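Local coordinates for protein ThreeFoil (Artificial gene, PDB 3PG0) that is a designed three-fold symmetric beta-trefoil of the ricin-type lectin family that binds a sodium ion and probably sugars, at residues A33-K38 / V53-Y58. Numbering follows the deposited sequence. Where two conformers were deposited one is given.
Sequences ARHSGK and VIQYSY. With NA (sodium ion), chain G.
K38 and S57 are the closest pair, with CA atoms 4.8 Å apart, where the tight loop A33-K38 packs against segment 53-58, which carries strand 53-56 of this beta-trefoil. The loop links strands 28-33 and 39-42 and closes on itself through A33 N to K38 O and G37 N to A33 O. One water joins the backbones, donating to G37 O and accepting from Y58 N.

Q55 reaches the loop with an extended chain. S36 OG donates to Q55 OE1 at 2.7 Å, coming from above the amide, 59° out of the carbonyl plane. With OG between its own N and carbonyl carbon (chi1 66°), S36 also accepts from K38 N at 3.1 Å, forming an ST turn. H35 CE1 approaches the same OE1 obliquely at 3.3 Å, while H35 NE2 and Q55 NE2 both hydrogen-bond to S140 O, and Q55 NE2 also to S142 O, so both ends of the amide are held. Two residues before Q55, V53 O binds the sodium ion together with N52 OD1 and the matching Asn-Val pairs N99/V100 and N146/V147. K38 packs CB on Q55 CG at 3.6 Å, then runs extended alongside S57 to give NZ to T141 O, its CE passing 3.7 Å from S57 OG.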
# COMPACT_ATOMS: atom_id res chain seq x y z
N ALA A 33 2.41 -8.85 -1.87
CA ALA A 33 1.67 -9.50 -0.79
C ALA A 33 2.15 -10.93 -0.60
O ALA A 33 2.37 -11.67 -1.57
CB ALA A 33 0.18 -9.47 -1.07
N ARG A 34 2.30 -11.33 0.66
CA ARG A 34 2.86 -12.64 0.97
C ARG A 34 2.00 -13.78 0.47
O ARG A 34 2.51 -14.79 -0.02
CB ARG A 34 3.07 -12.76 2.48
CG ARG A 34 3.70 -14.07 2.90
CD ARG A 34 4.06 -14.07 4.38
NE ARG A 34 4.74 -15.32 4.73
CZ ARG A 34 5.28 -15.59 5.92
NH1 ARG A 34 5.23 -14.69 6.89
NH2 ARG A 34 5.88 -16.75 6.13
N HIS A 35 0.68 -13.63 0.59
CA HIS A 35 -0.21 -14.72 0.22
C HIS A 35 -0.25 -14.94 -1.29
O HIS A 35 -0.28 -16.07 -1.75
CB HIS A 35 -1.63 -14.49 0.78
CG HIS A 35 -2.41 -13.44 0.06
ND1 HIS A 35 -1.92 -12.16 -0.15
CD2 HIS A 35 -3.63 -13.48 -0.52
CE1 HIS A 35 -2.82 -11.45 -0.81
NE2 HIS A 35 -3.87 -12.23 -1.05
N SER A 36 -0.23 -13.85 -2.06
CA SER A 36 -0.54 -13.95 -3.49
C SER A 36 0.68 -13.81 -4.37
O SER A 36 0.68 -14.28 -5.52
CB SER A 36 -1.54 -12.86 -3.88
OG SER A 36 -0.93 -11.59 -3.74
N GLY A 37 1.72 -13.16 -3.85
CA GLY A 37 2.91 -12.86 -4.63
C GLY A 37 2.64 -11.79 -5.68
O GLY A 37 3.46 -11.55 -6.58
N LYS A 38 1.50 -11.12 -5.54
CA LYS A 38 1.11 -10.06 -6.46
C LYS A 38 1.33 -8.66 -5.86
O LYS A 38 1.41 -8.51 -4.63
CB LYS A 38 -0.34 -10.26 -6.91
CG LYS A 38 -0.52 -11.60 -7.66
CD LYS A 38 -1.92 -11.79 -8.20
CE LYS A 38 -2.02 -13.12 -8.94
NZ LYS A 38 -3.36 -13.30 -9.54
N VAL A 53 -6.41 1.56 -5.48
CA VAL A 53 -5.21 0.74 -5.32
C VAL A 53 -5.65 -0.71 -5.13
O VAL A 53 -6.54 -1.01 -4.33
CB VAL A 53 -4.34 1.22 -4.14
CG1 VAL A 53 -3.23 0.21 -3.83
CG2 VAL A 53 -3.77 2.60 -4.47
N ILE A 54 -5.02 -1.60 -5.89
CA ILE A 54 -5.44 -3.00 -5.97
C ILE A 54 -4.20 -3.87 -5.90
O ILE A 54 -3.08 -3.38 -5.76
CB ILE A 54 -6.16 -3.29 -7.31
CG1 ILE A 54 -5.24 -2.94 -8.50
CG2 ILE A 54 -7.47 -2.51 -7.39
CD1 ILE A 54 -5.85 -3.29 -9.86
N GLN A 55 -4.40 -5.17 -6.00
CA GLN A 55 -3.31 -6.11 -6.17
C GLN A 55 -3.31 -6.59 -7.61
O GLN A 55 -4.37 -6.77 -8.20
CB GLN A 55 -3.46 -7.26 -5.18
CG GLN A 55 -3.35 -8.62 -5.77
CD GLN A 55 -3.65 -9.71 -4.77
OE1 GLN A 55 -2.95 -9.85 -3.75
NE2 GLN A 55 -4.68 -10.50 -5.04
N TYR A 56 -2.14 -6.75 -8.20
CA TYR A 56 -2.08 -7.21 -9.58
C TYR A 56 -0.73 -7.86 -9.87
O TYR A 56 0.30 -7.45 -9.33
CB TYR A 56 -2.34 -6.04 -10.55
CG TYR A 56 -2.94 -6.45 -11.89
CD1 TYR A 56 -4.32 -6.45 -12.07
CD2 TYR A 56 -2.13 -6.79 -12.96
CE1 TYR A 56 -4.87 -6.81 -13.29
CE2 TYR A 56 -2.68 -7.15 -14.18
CZ TYR A 56 -4.04 -7.16 -14.34
OH TYR A 56 -4.58 -7.53 -15.56
N SER A 57 -0.74 -8.87 -10.73
CA SER A 57 0.51 -9.50 -11.14
C SER A 57 1.53 -8.43 -11.57
O SER A 57 1.20 -7.52 -12.33
CB SER A 57 0.26 -10.46 -12.30
OG SER A 57 -0.50 -11.56 -11.87
N TYR A 58 2.77 -8.57 -11.11
CA TYR A 58 3.80 -7.57 -11.38
C TYR A 58 4.29 -7.63 -12.83
O TYR A 58 4.72 -8.68 -13.30
CB TYR A 58 4.99 -7.73 -10.44
CG TYR A 58 5.93 -6.56 -10.49
CD1 TYR A 58 5.56 -5.34 -9.94
CD2 TYR A 58 7.18 -6.66 -11.10
CE1 TYR A 58 6.39 -4.25 -9.98
CE2 TYR A 58 8.03 -5.56 -11.15
CZ TYR A 58 7.63 -4.36 -10.58
OH TYR A 58 8.47 -3.26 -10.62
NA NA G . -8.39 -0.08 -2.86
O HOH W 1 3.43 -10.91 -9.43